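Local coordinates for protein AimR transcriptional regulator (Bacillus phage phi3T, PDB 5ZVV) that activates transcription of the phage aimX locus as a homodimer, apparently favouring lytic growth until arbitrium peptide turns it into an inactive monomer, at residues Q295-Y300 against T311-E316; L270-N275 against L327-Y332. All blocks are in the same frame, centred on the assembly; numbering follows the deposited sequence.

In the fold
Four helices in the C-terminal half of the chain carry the two contacts, whose centres lie about 10 Å apart on the same side of the chain's centre. Along the chain they come as helix 260-277, helix 291-304, helix 307-318 and helix 324-338, and all four segments belong to the AimR-like region. Contact 1 joins the middle two, which are neighbours in sequence; contact 2 joins the outer two across a gap of 51 residues, so the chain between its segments includes all of contact 1. The two contacts also touch directly: Gln295 lies against Phe329, and Phe299 against Asn275. Together they build one all-helical region of this TPR-clan protein, and the other subunit touches none of the four segments.

Contact 1 (Q295-Y300 against T311-E316); sequences QLRAFY and TEILDE
Ile313 runs from the 311-316 helix onto Ala298 and Arg297 of the 295-300 helix. Ile313 CB already lies 4.1 Å from Ala298 CB. From there the side chain forks. The short branch, CG2, takes the position anti to the backbone N and rests on the same methyl, with Ile313 CG2 and Ala298 CB 4.0 Å apart. The long branch leaves with CG1 anti to the carbonyl carbon (chi1 -65°) and stays extended, which carries its end past Ala298 to the preceding residue, Arg297. There Ile313 CD1 meets the aliphatic part of the arginine, at 3.8 Å from Arg297 CD and equally close to CG. The two side chains cross at about a right angle, so a single methyl touches the arginine chain rather than the two lying side by side.

Helices 291-304 and 307-318 form an antiparallel helical hairpin, the kind of pair from which TPR-like folds are built. The axes of the two short segments approach to 9.0 Å, with 155° between their directions. Ala298 and Ile313 mark the nearest backbone point, their CA atoms 6.2 Å apart, and the small alanine permits this spacing. Leu314 reaches the same alanine from beside Ile313: its CB does not point straight at the other helix, yet Leu314 CD2 bends in to 4.1 Å from Ala298 CB.

No hydrogen bond joins the two segments. The guanidinium of Arg297 is held along its own helix, where NH2 is hydrogen-bonded to Tyr301 OH, while its methylenes serve as the hydrophobic surface for Ile313. Leu294 and Tyr301 of helix 291-304 also touch Ile313, and Leu314 rests on Lys334 of helix 324-338.

Contact 2 (L270-N275 against L327-Y332); sequences LCFLSN and LGFYYY
Leu270 O, on the helix that sends Phe272 across to Phe329, accepts two hydrogen bonds from Ser274. The backbone Ser274 N supplies the helical bond to Leu270 O at 2.9 Å, and Ser274 OG adds a second to the same oxygen at 3.1 Å. The donors arrive from opposite faces of the carbonyl plane, and the hydroxyl makes an angle of 137° at the oxygen. Ser274 is buried, so this bond satisfies its hydroxyl within its own helix.

Across the contact only two phenylalanines meet. Phe272 sends CG out anti to its backbone N (chi1 -175°), and its far end does the touching: Phe272 CZ and Phe329 CE1 are 3.8 Å apart. Phe272 CE1 comes equally near that carbon. Phe272 CZ arrives at the edge of the Phe329 ring, near its plane; the ring planes stand at 88°, with centroids 5.7 Å apart. The two reaching rings span a wide backbone gap, since even the nearest CA atoms, those of Phe272 and Phe329, are 10.9 Å apart.

The pair joins helix 260-277 to helix 324-338 within an all-helical, TPR-clan region. Helix 291-304 packs beside both side chains, with Leu296 on Phe272 and Gln295 on Phe329. Farther along, Phe351 meets the Phe329 ring edge-to-face, and Phe359 also packs on it. With carbon alone at the interface and no hydrogen bond between the segments, the contact depends on dispersion and the burial of apolar surface.

Contact 1 (Q295-Y300 against T311-E316)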
loop_
_atom_site.group_PDB
_atom_site.type_symbol
_atom_site.label_atom_id
_atom_site.label_comp_id
_atom_site.label_asym_id
_atom_site.label_seq_id
_atom_site.Cartn_x
_atom_site.Cartn_y
_atom_site.Cartn_z
ATOM N N GLN A 295 18.735 -5.006 -21.990
ATOM C CA GLN A 295 19.402 -5.638 -20.855
ATOM C C GLN A 295 19.721 -7.097 -21.145
ATOM O O GLN A 295 20.817 -7.574 -20.832
ATOM C CB GLN A 295 18.533 -5.541 -19.604
ATOM C CG GLN A 295 18.498 -4.181 -18.941
ATOM C CD GLN A 295 17.833 -4.241 -17.585
ATOM O OE1 GLN A 295 17.310 -5.283 -17.186
ATOM N NE2 GLN A 295 17.853 -3.126 -16.862
ATOM N N LEU A 296 18.766 -7.822 -21.734
ATOM C CA LEU A 296 18.988 -9.229 -22.051
ATOM C C LEU A 296 20.079 -9.392 -23.101
ATOM O O LEU A 296 20.894 -10.320 -23.022
ATOM C CB LEU A 296 17.682 -9.864 -22.522
ATOM C CG LEU A 296 16.645 -9.972 -21.404
ATOM C CD1 LEU A 296 15.332 -10.539 -21.911
ATOM C CD2 LEU A 296 17.203 -10.824 -20.281
ATOM N N ARG A 297 20.113 -8.493 -24.089
ATOM C CA ARG A 297 21.162 -8.545 -25.104
ATOM C C ARG A 297 22.533 -8.279 -24.491
ATOM O O ARG A 297 23.519 -8.939 -24.847
ATOM C CB ARG A 297 20.855 -7.539 -26.214
ATOM C CG ARG A 297 21.881 -7.481 -27.329
ATOM C CD ARG A 297 21.468 -6.473 -28.387
ATOM N NE ARG A 297 22.471 -6.346 -29.437
ATOM C CZ ARG A 297 22.396 -5.483 -30.445
ATOM N NH1 ARG A 297 21.358 -4.660 -30.544
ATOM N NH2 ARG A 297 23.360 -5.442 -31.353
ATOM N N ALA A 298 22.616 -7.320 -23.567
ATOM C CA ALA A 298 23.879 -7.071 -22.879
ATOM C C ALA A 298 24.280 -8.266 -22.023
ATOM O O ALA A 298 25.464 -8.602 -21.928
ATOM C CB ALA A 298 23.775 -5.804 -22.029
ATOM N N PHE A 299 23.303 -8.916 -21.388
ATOM C CA PHE A 299 23.559 -10.157 -20.662
ATOM C C PHE A 299 24.200 -11.197 -21.576
ATOM O O PHE A 299 25.239 -11.784 -21.246
ATOM C CB PHE A 299 22.238 -10.669 -20.079
ATOM C CG PHE A 299 22.382 -11.711 -18.997
ATOM C CD1 PHE A 299 23.626 -12.166 -18.590
ATOM C CD2 PHE A 299 21.252 -12.237 -18.390
ATOM C CE1 PHE A 299 23.740 -13.128 -17.597
ATOM C CE2 PHE A 299 21.358 -13.199 -17.396
ATOM C CZ PHE A 299 22.604 -13.644 -17.000
ATOM N N TYR A 300 23.590 -11.425 -22.745
ATOM C CA TYR A 300 24.133 -12.374 -23.714
ATOM C C TYR A 300 25.554 -12.003 -24.124
ATOM O O TYR A 300 26.438 -12.869 -24.187
ATOM C CB TYR A 300 23.208 -12.434 -24.930
ATOM C CG TYR A 300 23.738 -13.227 -26.100
ATOM C CD1 TYR A 300 23.722 -14.616 -26.087
ATOM C CD2 TYR A 300 24.228 -12.585 -27.233
ATOM C CE1 TYR A 300 24.194 -15.344 -27.161
ATOM C CE2 TYR A 300 24.702 -13.305 -28.310
ATOM C CZ TYR A 300 24.682 -14.685 -28.270
ATOM O OH TYR A 300 25.154 -15.408 -29.343
ATOM N N THR A 311 28.891 -3.210 -22.377
ATOM C CA THR A 311 29.098 -1.950 -21.673
ATOM C C THR A 311 28.548 -0.774 -22.466
ATOM O O THR A 311 28.090 0.211 -21.878
ATOM C CB THR A 311 30.588 -1.757 -21.378
ATOM O OG1 THR A 311 31.056 -2.839 -20.563
ATOM C CG2 THR A 311 30.837 -0.444 -20.647
ATOM N N GLU A 312 28.571 -0.858 -23.796
ATOM C CA GLU A 312 27.936 0.175 -24.608
ATOM C C GLU A 312 26.431 0.206 -24.366
ATOM O O GLU A 312 25.842 1.274 -24.144
ATOM C CB GLU A 312 28.249 -0.067 -26.085
ATOM C CG GLU A 312 27.938 1.101 -26.996
ATOM C CD GLU A 312 28.626 0.975 -28.341
ATOM O OE1 GLU A 312 29.034 -0.153 -28.699
ATOM O OE2 GLU A 312 28.769 2.005 -29.036
ATOM N N ILE A 313 25.793 -0.968 -24.387
ATOM C CA ILE A 313 24.354 -1.032 -24.138
ATOM C C ILE A 313 24.024 -0.510 -22.742
ATOM O O ILE A 313 23.051 0.231 -22.556
ATOM C CB ILE A 313 23.842 -2.470 -24.346
ATOM C CG1 ILE A 313 24.003 -2.883 -25.810
ATOM C CG2 ILE A 313 22.388 -2.590 -23.913
ATOM C CD1 ILE A 313 23.524 -4.287 -26.102
ATOM N N LEU A 314 24.832 -0.874 -21.742
ATOM C CA LEU A 314 24.563 -0.424 -20.379
ATOM C C LEU A 314 24.783 1.079 -20.234
ATOM O O LEU A 314 24.052 1.753 -19.495
ATOM C CB LEU A 314 25.432 -1.201 -19.389
ATOM C CG LEU A 314 25.182 -2.713 -19.323
ATOM C CD1 LEU A 314 26.128 -3.385 -18.343
ATOM C CD2 LEU A 314 23.737 -3.016 -18.956
ATOM N N ASP A 315 25.785 1.622 -20.932
ATOM C CA ASP A 315 25.985 3.069 -20.950
ATOM C C ASP A 315 24.783 3.779 -21.551
ATOM O O ASP A 315 24.362 4.831 -21.055
ATOM C CB ASP A 315 27.251 3.424 -21.731
ATOM C CG ASP A 315 28.522 3.054 -20.994
ATOM O OD1 ASP A 315 28.438 2.633 -19.821
ATOM O OD2 ASP A 315 29.609 3.179 -21.596
ATOM N N GLU A 316 24.221 3.224 -22.630
ATOM C CA GLU A 316 22.988 3.783 -23.174
ATOM C C GLU A 316 21.840 3.662 -22.180
ATOM O O GLU A 316 20.980 4.547 -22.112
ATOM C CB GLU A 316 22.631 3.091 -24.492
ATOM C CG GLU A 316 21.691 3.888 -25.398
ATOM C CD GLU A 316 20.228 3.780 -24.998
ATOM O OE1 GLU A 316 19.853 2.775 -24.359
ATOM O OE2 GLU A 316 19.452 4.705 -25.324
#

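Contact 2 (L270-N275 against L327-Y332)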
loop_
_atom_site.group_PDB
_atom_site.type_symbol
_atom_site.label_atom_id
_atom_site.label_comp_id
_atom_site.label_asym_id
_atom_site.label_seq_id
_atom_site.Cartn_x
_atom_site.Cartn_y
_atom_site.Cartn_z
ATOM N N LEU A 270 12.809 -16.668 -22.624
ATOM C CA LEU A 270 13.746 -17.722 -23.000
ATOM C C LEU A 270 15.172 -17.197 -23.088
ATOM O O LEU A 270 16.123 -17.935 -22.809
ATOM C CB LEU A 270 13.323 -18.348 -24.327
ATOM C CG LEU A 270 12.089 -19.246 -24.274
ATOM C CD1 LEU A 270 11.526 -19.481 -25.669
ATOM C CD2 LEU A 270 12.439 -20.568 -23.604
ATOM N N CYS A 271 15.333 -15.931 -23.473
ATOM C CA CYS A 271 16.656 -15.327 -23.557
ATOM C C CYS A 271 17.265 -15.162 -22.173
ATOM O O CYS A 271 18.440 -15.489 -21.953
ATOM C CB CYS A 271 16.562 -13.979 -24.276
ATOM S SG CYS A 271 18.138 -13.148 -24.511
ATOM N N PHE A 272 16.475 -14.658 -21.223
ATOM C CA PHE A 272 16.940 -14.582 -19.845
ATOM C C PHE A 272 17.262 -15.968 -19.302
ATOM O O PHE A 272 18.287 -16.164 -18.642
ATOM C CB PHE A 272 15.894 -13.899 -18.965
ATOM C CG PHE A 272 16.355 -13.675 -17.553
ATOM C CD1 PHE A 272 17.268 -12.673 -17.263
ATOM C CD2 PHE A 272 15.886 -14.468 -16.518
ATOM C CE1 PHE A 272 17.699 -12.462 -15.963
ATOM C CE2 PHE A 272 16.312 -14.262 -15.215
ATOM C CZ PHE A 272 17.220 -13.257 -14.940
ATOM N N LEU A 273 16.389 -16.942 -19.568
ATOM C CA LEU A 273 16.624 -18.299 -19.084
ATOM C C LEU A 273 17.947 -18.854 -19.602
ATOM O O LEU A 273 18.792 -19.318 -18.822
ATOM C CB LEU A 273 15.468 -19.205 -19.501
ATOM C CG LEU A 273 15.558 -20.650 -19.018
ATOM C CD1 LEU A 273 15.398 -20.728 -17.503
ATOM C CD2 LEU A 273 14.527 -21.517 -19.729
ATOM N N SER A 274 18.146 -18.815 -20.925
ATOM C CA SER A 274 19.344 -19.413 -21.505
ATOM C C SER A 274 20.598 -18.635 -21.128
ATOM O O SER A 274 21.675 -19.228 -21.009
ATOM C CB SER A 274 19.205 -19.514 -23.025
ATOM O OG SER A 274 19.068 -18.234 -23.621
ATOM N N ASN A 275 20.482 -17.318 -20.940
ATOM C CA ASN A 275 21.600 -16.555 -20.393
ATOM C C ASN A 275 21.932 -17.006 -18.977
ATOM O O ASN A 275 23.108 -17.143 -18.619
ATOM C CB ASN A 275 21.279 -15.063 -20.404
ATOM C CG ASN A 275 21.370 -14.458 -21.785
ATOM O OD1 ASN A 275 21.990 -15.025 -22.686
ATOM N ND2 ASN A 275 20.758 -13.295 -21.958
ATOM N N LEU A 327 16.663 -1.555 -12.487
ATOM C CA LEU A 327 17.963 -1.162 -11.957
ATOM C C LEU A 327 18.611 -2.290 -11.168
ATOM O O LEU A 327 19.843 -2.390 -11.134
ATOM C CB LEU A 327 17.824 0.090 -11.095
ATOM C CG LEU A 327 17.726 1.388 -11.896
ATOM C CD1 LEU A 327 17.554 2.585 -10.974
ATOM C CD2 LEU A 327 18.955 1.554 -12.780
ATOM N N GLY A 328 17.808 -3.144 -10.531
ATOM C CA GLY A 328 18.365 -4.330 -9.902
ATOM C C GLY A 328 19.046 -5.235 -10.908
ATOM O O GLY A 328 20.197 -5.652 -10.719
ATOM N N PHE A 329 18.352 -5.533 -12.012
ATOM C CA PHE A 329 19.004 -6.286 -13.084
ATOM C C PHE A 329 20.221 -5.540 -13.627
ATOM O O PHE A 329 21.285 -6.138 -13.839
ATOM C CB PHE A 329 18.012 -6.581 -14.208
ATOM C CG PHE A 329 16.963 -7.585 -13.839
ATOM C CD1 PHE A 329 17.253 -8.940 -13.848
ATOM C CD2 PHE A 329 15.689 -7.178 -13.483
ATOM C CE1 PHE A 329 16.291 -9.869 -13.508
ATOM C CE2 PHE A 329 14.721 -8.105 -13.139
ATOM C CZ PHE A 329 15.022 -9.451 -13.152
ATOM N N TYR A 330 20.082 -4.228 -13.834
ATOM C CA TYR A 330 21.142 -3.422 -14.435
ATOM C C TYR A 330 22.431 -3.515 -13.630
ATOM O O TYR A 330 23.502 -3.812 -14.176
ATOM C CB TYR A 330 20.670 -1.970 -14.551
ATOM C CG TYR A 330 21.728 -0.971 -14.975
ATOM C CD1 TYR A 330 22.002 -0.745 -16.318
ATOM C CD2 TYR A 330 22.430 -0.234 -14.031
ATOM C CE1 TYR A 330 22.960 0.174 -16.707
ATOM C CE2 TYR A 330 23.391 0.686 -14.410
ATOM C CZ TYR A 330 23.653 0.887 -15.748
ATOM O OH TYR A 330 24.609 1.804 -16.123
ATOM N N TYR A 331 22.349 -3.268 -12.321
ATOM C CA TYR A 331 23.539 -3.377 -11.492
ATOM C C TYR A 331 23.991 -4.821 -11.316
ATOM O O TYR A 331 25.172 -5.051 -11.028
ATOM C CB TYR A 331 23.290 -2.742 -10.123
ATOM C CG TYR A 331 23.039 -1.251 -10.174
ATOM C CD1 TYR A 331 24.095 -0.349 -10.141
ATOM C CD2 TYR A 331 21.748 -0.749 -10.256
ATOM C CE1 TYR A 331 23.870 1.013 -10.188
ATOM C CE2 TYR A 331 21.513 0.613 -10.303
ATOM C CZ TYR A 331 22.577 1.489 -10.269
ATOM O OH TYR A 331 22.351 2.846 -10.314
ATOM N N TYR A 332 23.098 -5.800 -11.496
ATOM C CA TYR A 332 23.560 -7.185 -11.533
ATOM C C TYR A 332 24.489 -7.420 -12.721
ATOM O O TYR A 332 25.548 -8.044 -12.584
ATOM C CB TYR A 332 22.375 -8.151 -11.574
ATOM C CG TYR A 332 22.786 -9.594 -11.768
ATOM C CD1 TYR A 332 23.498 -10.271 -10.784
ATOM C CD2 TYR A 332 22.469 -10.279 -12.933
ATOM C CE1 TYR A 332 23.881 -11.587 -10.957
ATOM C CE2 TYR A 332 22.848 -11.599 -13.112
ATOM C CZ TYR A 332 23.553 -12.246 -12.122
ATOM O OH TYR A 332 23.932 -13.557 -12.294
#